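Local coordinates for protein mannan endo-1,6-alpha-mannosidase (Chaetomium thermophilum, PDB 6RY0) that probably hydrolyses alpha-1,6-mannosidic linkages, or acts as a transglycosidase that joins GPI-anchored glycoproteins to the fungal cell wall, at residues 171-176 and 192-197; 165-170 and 200-205. All coordinates share one frame; numbering follows the deposited sequence. Where two conformers were deposited one is given.

Interaction 1: 171-176 and 192-197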
ATOM      1  N   ARG A 171      16.687  -4.078  14.067  1.00 10.00           N
ATOM      2  CA  ARG A 171      15.467  -4.635  13.506  1.00  9.42           C
ATOM      3  C   ARG A 171      15.703  -5.973  12.793  1.00  9.50           C
ATOM      4  O   ARG A 171      14.756  -6.559  12.290  1.00  9.68           O
ATOM      5  CB  ARG A 171      14.781  -3.635  12.579  1.00  9.12           C
ATOM      6  CG  ARG A 171      14.334  -2.389  13.290  1.00  9.30           C
ATOM      7  CD  ARG A 171      13.250  -1.625  12.521  1.00  9.14           C
ATOM      8  NE  ARG A 171      12.997  -0.333  13.147  1.00  8.78           N
ATOM      9  CZ  ARG A 171      12.276   0.651  12.629  1.00  8.90           C
ATOM     10  NH1 ARG A 171      11.548   0.468  11.541  1.00  8.91           N
ATOM     11  NH2 ARG A 171      12.316   1.836  13.206  1.00 10.38           N
ATOM     12  N   HIS A 172      16.951  -6.451  12.766  1.00 10.01           N
ATOM     13  CA  HIS A 172      17.306  -7.702  12.086  1.00 10.27           C
ATOM     14  C   HIS A 172      18.110  -8.566  13.013  1.00 11.17           C
ATOM     15  O   HIS A 172      19.327  -8.559  12.959  1.00 14.51           O
ATOM     16  CB  HIS A 172      18.101  -7.387  10.808  1.00 10.91           C
ATOM     17  CG  HIS A 172      17.316  -6.571   9.855  1.00 10.59           C
ATOM     18  ND1 HIS A 172      16.499  -7.134   8.910  1.00 10.15           N
ATOM     19  CD2 HIS A 172      17.120  -5.229   9.792  1.00 10.00           C
ATOM     20  CE1 HIS A 172      15.852  -6.171   8.277  1.00 10.56           C
ATOM     21  NE2 HIS A 172      16.201  -5.005   8.801  1.00 10.11           N
ATOM     22  N   ASP A 173      17.428  -9.362  13.812  1.00 10.97           N
ATOM     23  CA  ASP A 173      18.092 -10.248  14.737  1.00 11.01           C
ATOM     24  C   ASP A 173      18.131 -11.683  14.188  1.00 10.93           C
ATOM     25  O   ASP A 173      17.752 -11.929  13.046  1.00 12.51           O
ATOM     26  CB  ASP A 173      17.496 -10.109  16.160  1.00 11.80           C
ATOM     27  CG  ASP A 173      16.110 -10.707  16.335  1.00 11.51           C
ATOM     28  OD1 ASP A 173      15.727 -11.621  15.599  1.00 11.07           O
ATOM     29  OD2 ASP A 173      15.409 -10.268  17.280  1.00 14.25           O
ATOM     30  N   GLY A 174      18.649 -12.619  14.978  1.00 12.42           N
ATOM     31  CA  GLY A 174      18.880 -13.960  14.485  1.00 13.07           C
ATOM     32  C   GLY A 174      17.679 -14.873  14.600  1.00 12.57           C
ATOM     33  O   GLY A 174      17.728 -15.987  14.076  1.00 13.22           O
ATOM     34  N   THR A 175      16.601 -14.438  15.241  1.00 12.11           N
ATOM     35  CA  THR A 175      15.449 -15.298  15.333  1.00 11.77           C
ATOM     36  C   THR A 175      14.895 -15.559  13.931  1.00 10.37           C
ATOM     37  O   THR A 175      14.846 -14.660  13.110  1.00 10.20           O
ATOM     38  CB  THR A 175      14.388 -14.733  16.284  1.00 12.22           C
ATOM     39  OG1 THR A 175      13.831 -13.517  15.769  1.00 11.49           O
ATOM     40  CG2 THR A 175      14.985 -14.481  17.666  1.00 13.87           C
ATOM     41  N   CYS A 176      14.488 -16.792  13.658  1.00 10.23           N
ATOM     42  CA  CYS A 176      14.039 -17.169  12.338  1.00 10.00           C
ATOM     43  C   CYS A 176      15.062 -16.879  11.247  1.00  9.18           C
ATOM     44  O   CYS A 176      14.713 -16.767  10.095  1.00  9.27           O
ATOM     45  CB  CYS A 176      12.696 -16.547  11.986  1.00  9.87           C
ATOM     46  SG  CYS A 176      11.485 -16.819  13.309  1.00 10.31           S
ATOM     47  N   ASN A 192       6.620 -10.318  18.760  1.00 11.17           N
ATOM     48  CA  ASN A 192       7.028 -11.696  18.534  1.00 11.34           C
ATOM     49  C   ASN A 192       6.532 -12.305  17.218  1.00 10.56           C
ATOM     50  O   ASN A 192       6.841 -13.454  16.938  1.00 11.05           O
ATOM     51  CB  ASN A 192       6.557 -12.573  19.701  1.00 13.43           C
ATOM     52  CG  ASN A 192       5.032 -12.690  19.793  1.00 15.94           C
ATOM     53  OD1 ASN A 192       4.289 -11.818  19.391  1.00 17.63           O
ATOM     54  ND2 ASN A 192       4.567 -13.789  20.350  1.00 18.98           N
ATOM     55  N   TYR A 193       5.792 -11.542  16.419  1.00 10.10           N
ATOM     56  CA  TYR A 193       5.251 -12.029  15.158  1.00  9.94           C
ATOM     57  C   TYR A 193       6.079 -11.451  14.014  1.00  9.60           C
ATOM     58  O   TYR A 193       6.126 -10.236  13.824  1.00 11.50           O
ATOM     59  CB  TYR A 193       3.794 -11.596  15.034  1.00 10.45           C
ATOM     60  CG  TYR A 193       2.974 -12.222  13.925  1.00 10.65           C
ATOM     61  CD1 TYR A 193       2.921 -13.599  13.757  1.00 12.43           C
ATOM     62  CD2 TYR A 193       2.157 -11.446  13.099  1.00 10.83           C
ATOM     63  CE1 TYR A 193       2.116 -14.172  12.770  1.00 12.30           C
ATOM     64  CE2 TYR A 193       1.353 -12.023  12.121  1.00 11.35           C
ATOM     65  CZ  TYR A 193       1.326 -13.387  11.972  1.00 11.83           C
ATOM     66  OH  TYR A 193       0.538 -14.008  11.022  1.00 13.09           O
ATOM     67  N   LYS A 194       6.754 -12.312  13.268  1.00  8.95           N
ATOM     68  CA  LYS A 194       7.460 -11.878  12.062  1.00  9.43           C
ATOM     69  C   LYS A 194       6.524 -12.158  10.900  1.00 10.00           C
ATOM     70  O   LYS A 194       6.260 -13.307  10.564  1.00 10.63           O
ATOM     71  CB  LYS A 194       8.796 -12.589  11.903  1.00  9.38           C
ATOM     72  CG  LYS A 194       9.854 -12.110  12.898  1.00  9.62           C
ATOM     73  CD  LYS A 194      11.253 -12.596  12.656  1.00 10.09           C
ATOM     74  CE  LYS A 194      12.216 -11.771  13.475  1.00  9.82           C
ATOM     75  NZ  LYS A 194      13.653 -12.094  13.190  1.00 10.43           N
ATOM     76  N   ASN A 195       5.967 -11.099  10.338  1.00 10.52           N
ATOM     77  CA  ASN A 195       4.917 -11.264   9.386  1.00 10.51           C
ATOM     78  C   ASN A 195       5.305 -10.818   7.995  1.00  9.33           C
ATOM     79  O   ASN A 195       6.267 -10.088   7.768  1.00  9.71           O
ATOM     80  CB  ASN A 195       3.629 -10.636   9.849  1.00 11.41           C
ATOM     81  CG  ASN A 195       3.703  -9.175  10.083  1.00 11.45           C
ATOM     82  OD1 ASN A 195       4.750  -8.525   9.974  1.00 14.04           O
ATOM     83  ND2 ASN A 195       2.560  -8.612  10.414  1.00 12.96           N
ATOM     84  N   THR A 196       4.540 -11.312   7.032  1.00  8.62           N
ATOM     85  CA  THR A 196       4.806 -10.982   5.655  1.00  7.83           C
ATOM     86  C   THR A 196       4.732  -9.502   5.402  1.00  7.61           C
ATOM     87  O   THR A 196       5.624  -8.962   4.741  1.00  7.71           O
ATOM     88  CB  THR A 196       3.876 -11.763   4.741  1.00  7.95           C
ATOM     89  OG1 THR A 196       4.134 -13.135   5.000  1.00  9.11           O
ATOM     90  CG2 THR A 196       4.114 -11.407   3.294  1.00  8.62           C
ATOM     91  N   ILE A 197       3.688  -8.831   5.873  1.00  7.57           N
ATOM     92  CA  ILE A 197       3.467  -7.465   5.415  1.00  7.81           C
ATOM     93  C   ILE A 197       4.622  -6.534   5.825  1.00  7.36           C
ATOM     94  O   ILE A 197       5.023  -5.670   5.035  1.00  7.45           O
ATOM     95  CB  ILE A 197       2.090  -6.914   5.825  1.00  8.50           C
ATOM     96  CG1 ILE A 197       1.832  -5.557   5.166  1.00  9.28           C
ATOM     97  CG2 ILE A 197       1.918  -6.843   7.353  1.00  9.43           C
ATOM     98  CD1 ILE A 197       1.755  -5.598   3.724  1.00  9.98           C
TER
HETATM   99  O   HOH W   1      14.582  -9.408  13.581  1.00 10.98           O
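An Asx turn in the loop after helix 155-167 receives the ammonium of Lys194 from the two-stranded antiparallel sheet formed by 193-195 and 245-247. In the turn, OD1 of Asp173 accepts the backbone N of Thr175 at 3.0 Å. It also takes the hydroxyl OG1 of Thr175 at 2.7 Å on its syn lone pair. Lys194 adds a third donor: NZ forms a salt bridge to Asp173 OD1 at 3.2 Å, meeting it 39° out of the carboxylate plane. The same NZ bonds the carbonyl O of Thr175 at 2.8 Å, from above the carbonyl plane, with a C=O...N angle of 132°. CG of Lys194 lies anti to the carbonyl carbon (chi1 -73°), and the chain beyond it stays extended, carrying NZ from the strand to the loop while CD passes CB of Cys176 at 4.3 Å. A methionine in place of Lys194 would probably leave Asp173 OD1 without its ammonium partner and the Thr175 carbonyl without this donor. Arg181 supplies a second charge at OD2 of Asp173, and the disulfide Cys176-Cys252 ties down the end of the segment. Gly178 and Gly179 offer their carbonyls to the ammonium as well. A water completes the link, accepting from Lys194 NZ at 2.9 Å and from the backbone N of Asp173.

Interaction 2: 165-170 and 200-205; sequences TQASPE and ACFFDL
The last turn of helix 155-167 packs against helix 196-213 in a buried helix-helix contact of the (alpha/alpha)6 barrel of glycoside hydrolase family 76, with the Phe202 ring set against the backbone and side chains of Gln166 and Ala167. The tight part is at Gln166. Its CB lies 3.4 Å from CD1 of Phe202, and its amide oxygen OE1 comes within 3.3 Å of Phe202 CB. The two side chains run past each other in opposite directions, with the amide and ring planes 68° apart. The ring reaches the neighbouring helix because CG of Phe202 stands anti to the backbone N (chi1 179°). The carbonyl O of Gln166 lies over one face of the Phe202 ring, 4.0 Å above its plane and displaced toward the rim. Trp163 stacks with the same ring, and Ile225 of helix 216-231 and Leu180 also touch Phe202. The amide nitrogen NE2 of Gln166 is hydrogen-bonded to Gln130, which helps fix the amide rotation; the Gln166 side chain lies about 8 Å from that of Asp129, a calcium-binding residue whose ion is absent here. Contact is looser on the other side of the ring's reach, at the partly exposed Ala167, beyond which the chain leaves the helix toward the exposed Pro169. Here the touch is a light apolar one: the methyl CB of Ala167 rests 3.8 Å from CZ of Phe202.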
ATOM      1  N   THR A 165      15.654   3.298   8.501  1.00  7.04           N
ATOM      2  CA  THR A 165      15.285   2.860   9.828  1.00  7.37           C
ATOM      3  C   THR A 165      14.892   1.397   9.833  1.00  7.38           C
ATOM      4  O   THR A 165      15.140   0.690  10.829  1.00  8.33           O
ATOM      5  CB  THR A 165      14.195   3.726  10.475  1.00  8.66           C
ATOM      6  OG1 THR A 165      12.955   3.576   9.783  1.00 10.09           O
ATOM      7  CG2 THR A 165      14.607   5.182  10.606  1.00  9.64           C
ATOM      8  N   GLN A 166      14.294   0.912   8.757  1.00  7.40           N
ATOM      9  CA  GLN A 166      13.908  -0.494   8.646  1.00  7.57           C
ATOM     10  C   GLN A 166      15.093  -1.410   8.412  1.00  8.27           C
ATOM     11  O   GLN A 166      15.026  -2.583   8.751  1.00  9.59           O
ATOM     12  CB  GLN A 166      12.815  -0.674   7.576  1.00  7.57           C
ATOM     13  CG  GLN A 166      11.519  -0.082   8.035  1.00  8.36           C
ATOM     14  CD  GLN A 166      10.359  -0.305   7.155  1.00 11.90           C
ATOM     15  OE1 GLN A 166      10.486  -0.875   6.091  1.00 16.55           O
ATOM     16  NE2 GLN A 166       9.192   0.099   7.625  1.00 13.46           N
ATOM     17  N   ALA A 167      16.174  -0.871   7.855  1.00  8.46           N
ATOM     18  CA  ALA A 167      17.429  -1.595   7.638  1.00  8.65           C
ATOM     19  C   ALA A 167      18.333  -1.583   8.868  1.00  9.31           C
ATOM     20  O   ALA A 167      19.357  -2.238   8.888  1.00 11.04           O
ATOM     21  CB  ALA A 167      18.174  -0.986   6.467  1.00  8.83           C
ATOM     22  N   SER A 168      17.978  -0.842   9.916  1.00  9.57           N
ATOM     23  CA  SER A 168      18.852  -0.658  11.058  1.00  9.82           C
ATOM     24  C   SER A 168      19.086  -1.995  11.747  1.00 10.00           C
ATOM     25  O   SER A 168      18.185  -2.827  11.834  1.00 10.12           O
ATOM     26  CB  SER A 168      18.223   0.378  11.983  1.00 10.91           C
ATOM     27  OG  SER A 168      19.108   0.813  13.002  1.00 11.39           O
ATOM     28  N   PRO A 169      20.299  -2.205  12.272  1.00 10.56           N
ATOM     29  CA  PRO A 169      20.632  -3.553  12.730  1.00 11.67           C
ATOM     30  C   PRO A 169      19.747  -4.120  13.835  1.00 11.55           C
ATOM     31  O   PRO A 169      19.537  -5.342  13.861  1.00 12.04           O
ATOM     32  CB  PRO A 169      22.098  -3.422  13.153  1.00 13.74           C
ATOM     33  CG  PRO A 169      22.434  -2.003  13.109  1.00 14.15           C
ATOM     34  CD  PRO A 169      21.469  -1.314  12.269  1.00 11.98           C
ATOM     35  N   GLU A 170      19.197  -3.293  14.724  1.00 11.25           N
ATOM     36  CA  GLU A 170      18.365  -3.843  15.810  1.00 11.98           C
ATOM     37  C   GLU A 170      17.045  -4.411  15.312  1.00 11.60           C
ATOM     38  O   GLU A 170      16.376  -5.176  16.041  1.00 13.30           O
ATOM     39  CB  GLU A 170      18.104  -2.803  16.907  1.00 12.64           C
ATOM     40  CG  GLU A 170      17.054  -1.725  16.613  1.00 13.27           C
ATOM     41  CD  GLU A 170      17.443  -0.681  15.572  1.00 12.47           C
ATOM     42  OE1 GLU A 170      18.626  -0.597  15.150  1.00 12.64           O
ATOM     43  OE2 GLU A 170      16.544   0.087  15.192  1.00 13.34           O
ATOM     44  N   ALA A 200       7.320  -7.340   3.400  1.00  6.59           N
ATOM     45  CA  ALA A 200       6.922  -6.942   2.057  1.00  6.73           C
ATOM     46  C   ALA A 200       7.051  -5.433   1.860  1.00  6.21           C
ATOM     47  O   ALA A 200       7.457  -5.003   0.795  1.00  6.82           O
ATOM     48  CB  ALA A 200       5.505  -7.415   1.779  1.00  6.92           C
ATOM     49  N   CYS A 201       6.680  -4.649   2.864  1.00  6.68           N
ATOM     50  CA  CYS A 201       6.835  -3.196   2.750  1.00  6.42           C
ATOM     51  C   CYS A 201       8.311  -2.838   2.606  1.00  6.58           C
ATOM     52  O   CYS A 201       8.681  -1.996   1.777  1.00  6.69           O
ATOM     53  CB  CYS A 201       6.246  -2.485   3.975  1.00  7.26           C
ATOM     54  SG  CYS A 201       4.444  -2.518   4.114  1.00  8.09           S
ATOM     55  N   PHE A 202       9.160  -3.433   3.432  1.00  6.57           N
ATOM     56  CA  PHE A 202      10.592  -3.142   3.364  1.00  6.64           C
ATOM     57  C   PHE A 202      11.197  -3.579   2.032  1.00  6.39           C
ATOM     58  O   PHE A 202      11.991  -2.867   1.424  1.00  6.72           O
ATOM     59  CB  PHE A 202      11.267  -3.764   4.590  1.00  7.36           C
ATOM     60  CG  PHE A 202      12.758  -3.572   4.660  1.00  7.40           C
ATOM     61  CD1 PHE A 202      13.341  -2.324   4.601  1.00  7.90           C
ATOM     62  CD2 PHE A 202      13.590  -4.654   4.826  1.00  9.06           C
ATOM     63  CE1 PHE A 202      14.708  -2.154   4.712  1.00  8.54           C
ATOM     64  CE2 PHE A 202      14.964  -4.473   4.937  1.00 10.13           C
ATOM     65  CZ  PHE A 202      15.522  -3.251   4.856  1.00  9.33           C
ATOM     66  N   PHE A 203      10.784  -4.768   1.555  1.00  6.42           N
ATOM     67  CA  PHE A 203      11.178  -5.276   0.260  1.00  6.42           C
ATOM     68  C   PHE A 203      10.774  -4.310  -0.850  1.00  6.39           C
ATOM     69  O   PHE A 203      11.574  -3.948  -1.705  1.00  6.40           O
ATOM     70  CB  PHE A 203      10.524  -6.641   0.048  1.00  6.89           C
ATOM     71  CG  PHE A 203      10.595  -7.137  -1.370  1.00  6.42           C
ATOM     72  CD1 PHE A 203      11.817  -7.403  -1.972  1.00  7.12           C
ATOM     73  CD2 PHE A 203       9.451  -7.332  -2.120  1.00  6.75           C
ATOM     74  CE1 PHE A 203      11.891  -7.814  -3.283  1.00  7.62           C
ATOM     75  CE2 PHE A 203       9.501  -7.765  -3.435  1.00  7.30           C
ATOM     76  CZ  PHE A 203      10.727  -7.997  -4.014  1.00  7.60           C
ATOM     77  N   ASP A 204       9.488  -3.945  -0.864  1.00  6.22           N
ATOM     78  CA  ASP A 204       8.980  -3.081  -1.919  1.00  6.56           C
ATOM     79  C   ASP A 204       9.696  -1.737  -1.926  1.00  6.68           C
ATOM     80  O   ASP A 204      10.066  -1.224  -2.975  1.00  6.63           O
ATOM     81  CB  ASP A 204       7.457  -2.878  -1.678  1.00  7.32           C
ATOM     82  CG  ASP A 204       6.785  -2.147  -2.805  1.00  6.67           C
ATOM     83  OD1 ASP A 204       6.750  -2.751  -3.918  1.00  7.31           O
ATOM     84  OD2 ASP A 204       6.255  -1.032  -2.576  1.00  7.16           O
ATOM     85  N   LEU A 205       9.902  -1.142  -0.750  1.00  6.54           N
ATOM     86  CA  LEU A 205      10.646   0.123  -0.664  0.59  7.33           C
ATOM     87  C   LEU A 205      12.042  -0.022  -1.188  1.00  7.20           C
ATOM     88  O   LEU A 205      12.542   0.861  -1.893  1.00  7.72           O
ATOM     89  CB  LEU A 205      10.743   0.641   0.776  0.59  8.34           C
ATOM     90  CG  LEU A 205       9.472   1.323   1.246  0.59  7.76           C
ATOM     91  CD1 LEU A 205       9.513   1.606   2.724  0.59  8.52           C
ATOM     92  CD2 LEU A 205       9.188   2.623   0.491  0.59  8.83           C
TER

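In the fold
Interaction 2 uses helix 196-213 itself, interaction 1 the strand 193-195 that leads directly into it; both involve the chain at or just after the end of helix 155-167, and interaction 1 is nested within the loop that interaction 2 closes. Interaction 2 is the more buried, about 15 Å from the chain centre to its own centre, and relies on an aromatic ring packed on a helix end. Interaction 1, about 20 Å out by the same measure, is only partly buried and works through charge, backbone carbonyls and water. The centres of interactions 1 and 2 lie about 11 Å apart. The junction is direct: His172 NE2 probably hydrogen-bonds Gln166 O, and Arg171 packs its guanidinium against the side chain of Gln166.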